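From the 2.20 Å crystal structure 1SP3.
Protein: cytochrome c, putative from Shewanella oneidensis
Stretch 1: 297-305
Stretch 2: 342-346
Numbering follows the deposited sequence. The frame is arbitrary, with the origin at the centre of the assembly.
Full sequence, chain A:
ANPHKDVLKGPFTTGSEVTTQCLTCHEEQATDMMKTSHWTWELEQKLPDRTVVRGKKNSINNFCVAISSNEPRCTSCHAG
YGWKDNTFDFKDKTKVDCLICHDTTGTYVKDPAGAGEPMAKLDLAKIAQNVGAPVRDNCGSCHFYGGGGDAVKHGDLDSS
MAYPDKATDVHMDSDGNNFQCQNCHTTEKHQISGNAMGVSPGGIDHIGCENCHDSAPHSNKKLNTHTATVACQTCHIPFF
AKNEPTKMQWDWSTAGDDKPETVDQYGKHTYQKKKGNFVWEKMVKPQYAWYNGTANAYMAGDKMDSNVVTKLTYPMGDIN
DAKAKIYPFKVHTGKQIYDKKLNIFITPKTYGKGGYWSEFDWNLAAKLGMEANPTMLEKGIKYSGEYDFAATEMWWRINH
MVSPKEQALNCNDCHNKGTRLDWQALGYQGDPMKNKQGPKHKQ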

# COMPACT_ATOMS: atom_id res chain seq x y z
N ALA A 297 9.74 9.41 6.04
CA ALA A 297 9.74 9.04 4.63
C ALA A 297 10.87 9.68 3.82
O ALA A 297 11.19 10.82 4.00
CB ALA A 297 8.37 9.34 3.97
N TYR A 298 11.42 8.91 2.88
CA TYR A 298 12.33 9.41 1.88
C TYR A 298 11.51 10.17 0.83
O TYR A 298 10.52 9.64 0.31
CB TYR A 298 13.12 8.25 1.23
CG TYR A 298 14.06 8.81 0.14
CD1 TYR A 298 15.35 9.27 0.48
CD2 TYR A 298 13.63 8.98 -1.17
CE1 TYR A 298 16.21 9.84 -0.49
CE2 TYR A 298 14.51 9.54 -2.18
CZ TYR A 298 15.80 9.98 -1.80
OH TYR A 298 16.68 10.54 -2.74
N MET A 299 11.88 11.40 0.53
CA MET A 299 11.14 12.12 -0.48
C MET A 299 12.05 12.49 -1.66
O MET A 299 13.29 12.48 -1.52
CB MET A 299 10.55 13.41 0.05
CG MET A 299 9.77 13.23 1.32
SD MET A 299 8.21 12.57 0.80
CE MET A 299 7.51 13.85 -0.13
N ALA A 300 11.42 12.76 -2.81
CA ALA A 300 12.18 12.97 -4.02
C ALA A 300 13.14 14.11 -3.82
O ALA A 300 12.81 15.09 -3.25
CB ALA A 300 11.27 13.25 -5.20
N GLY A 301 14.38 13.90 -4.24
CA GLY A 301 15.41 14.88 -4.02
C GLY A 301 16.21 14.79 -2.74
O GLY A 301 17.18 15.50 -2.65
N ASP A 302 15.81 13.98 -1.74
CA ASP A 302 16.52 13.89 -0.46
C ASP A 302 17.90 13.30 -0.74
O ASP A 302 18.01 12.40 -1.55
CB ASP A 302 15.83 12.87 0.45
CG ASP A 302 14.58 13.41 1.12
OD1 ASP A 302 14.12 14.52 0.80
OD2 ASP A 302 14.01 12.78 2.03
N LYS A 303 18.96 13.80 -0.09
CA LYS A 303 20.23 13.10 -0.22
C LYS A 303 20.21 11.72 0.48
O LYS A 303 19.47 11.49 1.44
CB LYS A 303 21.39 13.96 0.35
CG LYS A 303 21.68 15.17 -0.60
CD LYS A 303 23.01 15.07 -1.36
CE LYS A 303 24.21 15.04 -0.37
NZ LYS A 303 25.60 14.86 -1.03
N MET A 304 21.04 10.80 0.02
CA MET A 304 21.08 9.54 0.72
C MET A 304 22.54 9.10 0.72
O MET A 304 23.37 9.75 0.05
CB MET A 304 20.12 8.51 0.07
CG MET A 304 19.97 8.55 -1.41
SD MET A 304 21.52 8.06 -2.33
CE MET A 304 21.65 6.32 -2.27
N ASP A 305 22.80 7.99 1.37
CA ASP A 305 24.14 7.43 1.47
C ASP A 305 24.13 5.96 1.03
O ASP A 305 23.51 5.08 1.68
CB ASP A 305 24.65 7.54 2.90
CG ASP A 305 25.95 6.78 3.12
OD1 ASP A 305 26.66 6.35 2.17
OD2 ASP A 305 26.32 6.54 4.27
N LEU A 342 24.76 13.13 -7.65
CA LEU A 342 23.99 13.86 -6.68
C LEU A 342 23.80 12.78 -5.63
O LEU A 342 23.91 11.56 -5.90
CB LEU A 342 22.66 14.36 -7.31
CG LEU A 342 22.82 15.06 -8.67
CD1 LEU A 342 21.56 14.81 -9.52
CD2 LEU A 342 23.10 16.60 -8.46
N ASN A 343 23.58 13.01 -4.39
CA ASN A 343 23.46 11.55 -3.87
C ASN A 343 21.98 11.22 -3.62
O ASN A 343 21.58 11.23 -2.51
CB ASN A 343 24.42 11.26 -2.67
CG ASN A 343 25.79 10.71 -3.12
OD1 ASN A 343 25.93 9.59 -3.62
ND2 ASN A 343 26.82 11.51 -2.93
N ILE A 344 21.17 11.07 -4.68
CA ILE A 344 19.71 10.92 -4.58
C ILE A 344 19.16 9.76 -5.38
O ILE A 344 19.70 9.41 -6.46
CB ILE A 344 18.93 12.19 -5.08
CG1 ILE A 344 19.03 12.33 -6.62
CG2 ILE A 344 19.44 13.43 -4.38
CD1 ILE A 344 18.25 13.50 -7.15
N PHE A 345 18.04 9.20 -4.89
CA PHE A 345 17.38 8.16 -5.70
C PHE A 345 16.72 8.75 -6.93
O PHE A 345 16.15 9.87 -6.86
CB PHE A 345 16.35 7.39 -4.82
CG PHE A 345 17.01 6.39 -3.90
CD1 PHE A 345 16.89 6.52 -2.51
CD2 PHE A 345 17.74 5.33 -4.42
CE1 PHE A 345 17.49 5.63 -1.68
CE2 PHE A 345 18.34 4.38 -3.57
CZ PHE A 345 18.22 4.57 -2.21
N ILE A 346 16.79 8.02 -8.02
CA ILE A 346 16.24 8.41 -9.29
C ILE A 346 14.90 7.78 -9.50
O ILE A 346 14.72 6.67 -9.04
CB ILE A 346 17.15 7.87 -10.37
CG1 ILE A 346 18.47 8.64 -10.29
CG2 ILE A 346 16.41 7.85 -11.79
CD1 ILE A 346 19.56 8.05 -11.27
O HOH W 1 15.32 11.27 -5.04
O HOH W 2 25.67 7.63 -1.51

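Two hydrogen bonds join the stretches directly. The backbone N of Met304 donates to the backbone O of Asn343 at 2.6 Å, with an angle of 143° at the hydrogen. The second bond pairs main chain with side chain: Phe345 N donates to Tyr298 OH at 2.9 Å and 158°. The same Asn343 O lies 3.3 Å from Lys303 CA in a CA-H...O contact, so one carbonyl meets two successive residues of the first stretch.

Tyr298 OH is the busiest polar atom here. It donates to Asp302 O in its own stretch at 2.6 Å, while it accepts from Phe345 N. The CA-to-CB bond of Tyr298 points toward the second stretch, and its t rotamer carries the hydroxyl to the main chain there. Tyrosine suits this place because a long flat ring ends in a group that can both donate and accept.

Two waters extend the polar network. Water 1 donates to Tyr298 OH at 2.8 Å and to Phe345 O at 2.4 Å, and accepts from Gly301 N at 2.9 Å. Water 2 donates to Asn343 OD1 at 2.9 Å and makes a weak bond to Met304 O at 3.5 Å.

The aromatic and sulfur contacts centre on Phe345. Its edge meets the face of Tyr298; the ring centroids are 5.2 Å apart and the planes lie at 78°. The closest atoms of the two side chains, Tyr298 CZ and Phe345 CD1, are 3.7 Å apart. Met304 covers a face of the Phe345 ring. Its CE is 4.2 Å from the ring centroid and its SD 4.7 Å, while Met304 CG packs 3.8 Å from Phe345 CE1. The p, p, p rotamer folds this flexible chain over the ring. Tyr298, Met304 and Phe345 are all buried, as fits their largely apolar surfaces.

Ile344 is buried too. Its CG2 packs 3.3 Å from Asp302 O and 3.5 Å from Gly301 O, so the branched side chain fills space beside the first-stretch backbone. In all, the contact buries 440 Å², counting both sides.

A type II turn from Met299 to Asp302 shapes the first stretch. Asp302 N donates to Met299 O at 2.9 Å, and Met299 N donates to Asp302 OD2 at 2.9 Å. The end of the Asp302 side chain leads away from the second stretch and braces its own turn. Gly301 has phi/psi of 89/-12, where a CB would jam against the carbonyl O of Ala300; glycine avoids this.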